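Local coordinates for protein 5-formaminoimidazole-4-carboxamide-1-(Beta)-D-ribofuranosyl 5'-monophosphate synthetase (Thermococcus kodakarensis, PDB 2PBZ) that probably acts as an ATP-dependent, metal-requiring ligase that forms a carbon-nitrogen bond in purine (IMP) biosynthesis, at residues S6-H11 against V65-F70; H174-P179 against L288-R293. All coordinates share one frame; numbering follows the deposited sequence.

Contact 1. Residues S6-H11 against V65-F70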
# COMPACT_ATOMS: atom_id res chain seq x y z
N SER A 6 -6.29 -3.80 27.91
CA SER A 6 -7.50 -3.05 27.57
C SER A 6 -7.21 -1.64 27.03
O SER A 6 -6.14 -1.10 27.24
CB SER A 6 -8.39 -2.95 28.81
OG SER A 6 -7.65 -2.50 29.92
N THR A 7 -8.18 -1.07 26.33
CA THR A 7 -8.04 0.27 25.76
C THR A 7 -9.34 0.77 25.14
O THR A 7 -10.27 0.00 24.95
CB THR A 7 -6.92 0.29 24.68
OG1 THR A 7 -6.69 1.64 24.25
CG2 THR A 7 -7.30 -0.55 23.49
N ILE A 8 -9.40 2.06 24.84
CA ILE A 8 -10.60 2.64 24.25
C ILE A 8 -10.80 2.18 22.81
O ILE A 8 -9.85 1.99 22.07
CB ILE A 8 -10.53 4.18 24.30
CG1 ILE A 8 -10.68 4.66 25.75
CG2 ILE A 8 -11.61 4.79 23.43
CD1 ILE A 8 -10.53 6.15 25.91
N ALA A 9 -12.06 2.00 22.42
CA ALA A 9 -12.40 1.56 21.08
C ALA A 9 -12.42 2.68 20.05
O ALA A 9 -13.43 3.36 19.88
CB ALA A 9 -13.73 0.86 21.09
N SER A 10 -11.29 2.85 19.36
CA SER A 10 -11.14 3.88 18.34
C SER A 10 -9.66 4.02 18.06
O SER A 10 -8.83 3.34 18.68
CB SER A 10 -11.68 5.22 18.81
OG SER A 10 -10.93 5.68 19.92
N HIS A 11 -9.33 4.91 17.13
CA HIS A 11 -7.95 5.18 16.74
C HIS A 11 -7.19 3.95 16.21
O HIS A 11 -7.02 3.78 15.01
CB HIS A 11 -7.17 5.80 17.90
CG HIS A 11 -5.80 6.26 17.53
ND1 HIS A 11 -5.56 7.45 16.87
CD2 HIS A 11 -4.59 5.67 17.67
CE1 HIS A 11 -4.27 7.57 16.63
NE2 HIS A 11 -3.66 6.50 17.10
N VAL A 65 -2.63 0.85 27.88
CA VAL A 65 -2.22 1.11 26.49
C VAL A 65 -2.98 2.27 25.79
O VAL A 65 -4.01 2.05 25.16
CB VAL A 65 -2.41 -0.12 25.60
CG1 VAL A 65 -1.86 0.16 24.22
CG2 VAL A 65 -1.72 -1.33 26.21
N PRO A 66 -2.43 3.50 25.85
CA PRO A 66 -3.05 4.67 25.23
C PRO A 66 -2.85 4.83 23.72
O PRO A 66 -2.01 4.17 23.12
CB PRO A 66 -2.42 5.81 26.02
CG PRO A 66 -1.01 5.32 26.17
CD PRO A 66 -1.15 3.85 26.50
N HIS A 67 -3.64 5.71 23.12
CA HIS A 67 -3.57 6.01 21.69
C HIS A 67 -4.05 7.44 21.44
O HIS A 67 -4.28 8.18 22.38
CB HIS A 67 -4.39 4.99 20.88
CG HIS A 67 -5.84 4.93 21.23
ND1 HIS A 67 -6.48 3.75 21.56
CD2 HIS A 67 -6.79 5.89 21.28
CE1 HIS A 67 -7.75 3.99 21.81
NE2 HIS A 67 -7.97 5.28 21.64
N GLY A 68 -4.21 7.82 20.17
CA GLY A 68 -4.61 9.19 19.86
C GLY A 68 -5.97 9.71 20.26
O GLY A 68 -6.34 10.81 19.86
N SER A 69 -6.74 8.97 21.04
CA SER A 69 -8.07 9.42 21.43
C SER A 69 -8.16 9.72 22.91
O SER A 69 -9.04 10.46 23.35
CB SER A 69 -9.14 8.37 21.08
OG SER A 69 -9.29 8.20 19.67
N PHE A 70 -7.23 9.15 23.67
CA PHE A 70 -7.22 9.32 25.12
C PHE A 70 -7.34 10.73 25.69
O PHE A 70 -8.01 10.93 26.68
CB PHE A 70 -6.00 8.63 25.71
CG PHE A 70 -6.18 7.16 25.86
CD1 PHE A 70 -6.48 6.36 24.76
CD2 PHE A 70 -6.15 6.57 27.12
CE1 PHE A 70 -6.74 5.00 24.91
CE2 PHE A 70 -6.40 5.21 27.29
CZ PHE A 70 -6.70 4.42 26.18
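Thr7, Ile8, Ser10 and His11 make a buried, mainly side-chain contact with Val65 to Phe70, where strand 5-8 runs into its following loop beside the turn that leads into helix 70-73. The Thr7 hydroxyl donates to Val65 O (OG1 to O, 2.9 Å), nearly in line with the carbonyl. Next to it, Phe70 is layered between Ile8 CD1, 4.1 Å from the ring centroid, and Pro66 CA on the other face. His67 has CG set between its backbone N and carbonyl carbon (chi1 59°), which slots the ring between Phe70 CE1 on one face and His11 CB with Ser10 O on the other. The His11 ring in turn lies over the peptide of Gly68, its centroid 3.7 Å from Gly68 CA, while its NE2 is hydrogen-bonded to Ile269 O. An alanine in place of His11 would probably leave the Gly68 peptide uncovered and the Ile269 carbonyl without this partner. Between the Thr7 and His11 ends, Ser10 OG and Ser69 OG share a hydrogen bond (3.0 Å). The setting, a loop at the C-terminal end of the first strand in a parallel sheet, is that of a Rossmann-like domain, consistent with the family assignment.

Contact 2. Residues H174-P179 against L288-R293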
# COMPACT_ATOMS: atom_id res chain seq x y z
N HIS A 174 7.43 5.69 12.14
CA HIS A 174 7.05 5.02 13.37
C HIS A 174 8.26 4.37 14.05
O HIS A 174 9.04 3.66 13.42
CB HIS A 174 5.99 3.97 13.04
CG HIS A 174 4.84 4.52 12.26
ND1 HIS A 174 3.89 5.35 12.82
CD2 HIS A 174 4.52 4.42 10.95
CE1 HIS A 174 3.04 5.74 11.89
NE2 HIS A 174 3.40 5.19 10.74
N PHE A 175 8.39 4.61 15.35
CA PHE A 175 9.49 4.05 16.14
C PHE A 175 8.99 3.32 17.37
O PHE A 175 7.88 3.54 17.85
CB PHE A 175 10.44 5.13 16.64
CG PHE A 175 11.22 5.82 15.57
CD1 PHE A 175 10.87 7.09 15.15
CD2 PHE A 175 12.37 5.22 15.04
CE1 PHE A 175 11.64 7.77 14.21
CE2 PHE A 175 13.15 5.89 14.09
CZ PHE A 175 12.79 7.17 13.68
N PHE A 176 9.85 2.46 17.90
CA PHE A 176 9.51 1.75 19.12
C PHE A 176 10.79 1.57 19.90
O PHE A 176 11.60 0.73 19.56
CB PHE A 176 8.91 0.37 18.81
CG PHE A 176 8.39 -0.34 20.03
CD1 PHE A 176 7.03 -0.28 20.36
CD2 PHE A 176 9.24 -1.07 20.85
CE1 PHE A 176 6.54 -0.94 21.49
CE2 PHE A 176 8.76 -1.74 21.99
CZ PHE A 176 7.41 -1.67 22.30
N TYR A 177 10.99 2.38 20.94
CA TYR A 177 12.18 2.20 21.73
C TYR A 177 11.83 1.16 22.78
O TYR A 177 10.85 1.32 23.48
CB TYR A 177 12.62 3.48 22.42
CG TYR A 177 13.78 3.20 23.34
CD1 TYR A 177 15.00 2.79 22.82
CD2 TYR A 177 13.61 3.21 24.72
CE1 TYR A 177 16.03 2.38 23.65
CE2 TYR A 177 14.64 2.80 25.57
CZ TYR A 177 15.85 2.39 25.02
OH TYR A 177 16.86 1.97 25.83
N SER A 178 12.62 0.11 22.91
CA SER A 178 12.28 -0.90 23.89
C SER A 178 13.27 -1.00 25.02
O SER A 178 14.47 -1.16 24.78
CB SER A 178 12.15 -2.26 23.22
OG SER A 178 13.42 -2.76 22.90
N PRO A 179 12.80 -0.89 26.27
CA PRO A 179 13.71 -0.99 27.42
C PRO A 179 14.14 -2.44 27.56
O PRO A 179 15.31 -2.73 27.76
CB PRO A 179 12.86 -0.52 28.58
CG PRO A 179 11.98 0.51 27.94
CD PRO A 179 11.56 -0.19 26.66
N LEU A 288 4.79 -8.80 12.23
CA LEU A 288 4.48 -8.15 13.50
C LEU A 288 4.20 -6.63 13.44
O LEU A 288 5.10 -5.83 13.16
CB LEU A 288 5.65 -8.46 14.45
CG LEU A 288 5.77 -8.02 15.89
CD1 LEU A 288 6.78 -8.90 16.58
CD2 LEU A 288 6.18 -6.56 15.94
N SER A 289 2.95 -6.24 13.71
CA SER A 289 2.56 -4.83 13.70
C SER A 289 3.00 -4.08 14.96
O SER A 289 3.55 -4.66 15.89
CB SER A 289 1.05 -4.69 13.58
OG SER A 289 0.44 -4.98 14.82
N MSE A 290 2.72 -2.77 14.99
CA MSE A 290 3.09 -1.94 16.12
C MSE A 290 2.29 -2.30 17.36
O MSE A 290 2.79 -2.21 18.48
CB MSE A 290 2.87 -0.46 15.80
CG MSE A 290 3.24 0.46 16.97
SE MSE A 290 5.17 0.72 17.33
CE MSE A 290 5.83 -1.05 17.10
N GLY A 291 1.03 -2.68 17.14
CA GLY A 291 0.16 -3.07 18.24
C GLY A 291 0.65 -4.38 18.80
O GLY A 291 0.55 -4.64 19.99
N ARG A 292 1.19 -5.23 17.92
CA ARG A 292 1.70 -6.51 18.37
C ARG A 292 3.06 -6.32 19.03
O ARG A 292 3.44 -7.09 19.92
CB ARG A 292 1.81 -7.50 17.21
CG ARG A 292 2.19 -8.89 17.70
CD ARG A 292 2.04 -9.99 16.66
NE ARG A 292 2.39 -11.28 17.24
CZ ARG A 292 2.67 -12.37 16.53
NH1 ARG A 292 2.65 -12.33 15.21
NH2 ARG A 292 2.99 -13.50 17.15
N ARG A 293 3.78 -5.28 18.61
CA ARG A 293 5.10 -5.00 19.16
C ARG A 293 4.95 -4.57 20.61
O ARG A 293 5.73 -4.99 21.47
CB ARG A 293 5.78 -3.89 18.37
CG ARG A 293 7.18 -3.59 18.84
CD ARG A 293 8.05 -4.82 18.70
NE ARG A 293 9.34 -4.64 19.36
CZ ARG A 293 9.51 -4.62 20.68
NH1 ARG A 293 8.48 -4.79 21.49
NH2 ARG A 293 10.73 -4.41 21.19
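Phe176 and Arg293 pack ring face against side chain, with the arginine laid across the ring and its charge met by an acid on the next strand. The aliphatic part comes first: Arg293 CG stands over the centre of the Phe176 ring, 3.6 Å from its centroid and only 8° off the ring normal. There the chain bends (chi2 60°), bringing the guanidinium back across the same ring toward the CE2 corner, where NH1 comes within 3.1 Å of CE2. The two planes are tilted by 39°, so the guanidinium leans on the ring without stacking flat. Its other tip, NH2, reaches Ser178 CB at 3.3 Å, two residues further along the same strand. Beside the ring is Met290, a selenomethionine: its CE touches Phe176 CD1 at 3.6 Å, and its selenium stands at the ring edge, 5.0 Å from the centroid, a Met-aromatic contact.

No hydrogen bond crosses between the segments; the polar restraints lie in the next shell. Arg293 NE forms a salt bridge with Glu185, so the neighbouring strand 183-194, paired with Phe176 through the backbone of Glu185, holds the charge that leans on the ring. Glu297 adds a long, weak ion pair to NH1. On the helix side, Ser289 is the N-cap: its OG accepts from Arg292 N at 3.2 Å, with a weak second bond from Gly291 N, and Arg293 N bonds to Ser289 O at 2.8 Å. This first turn fixes where Met290 and Arg293 leave the backbone.

Helix 290-302 thus begins against one face of the five-stranded antiparallel sheet. Met290 also touches Leu187 of strand 183-194 and Pro249 of strand 249-255, the two neighbours of strand 170-178, while Phe175 faces away from the helix onto Phe250.

Contact 1 lies in the part of the chain related by sequence to Rossmann-like domains, contact 2 in the part related to ATP-grasp domains. Their centres are 16 Å apart and their nearest atoms about 7 Å, so they do not touch, yet neighbouring residues join the two parts. His11 O accepts a hydrogen bond from Asn274 ND2, and Arg292 of contact 2 forms a salt bridge with Glu23, just beyond helix 13-22. Neither contact supplies a residue of the ATP pocket: Gly68 lies about 8 Å from a bound ATP, while the side chains of His11 and Phe175 are about 10 Å and 9 Å from that of ATP-binding Tyr172, earlier on strand 170-178.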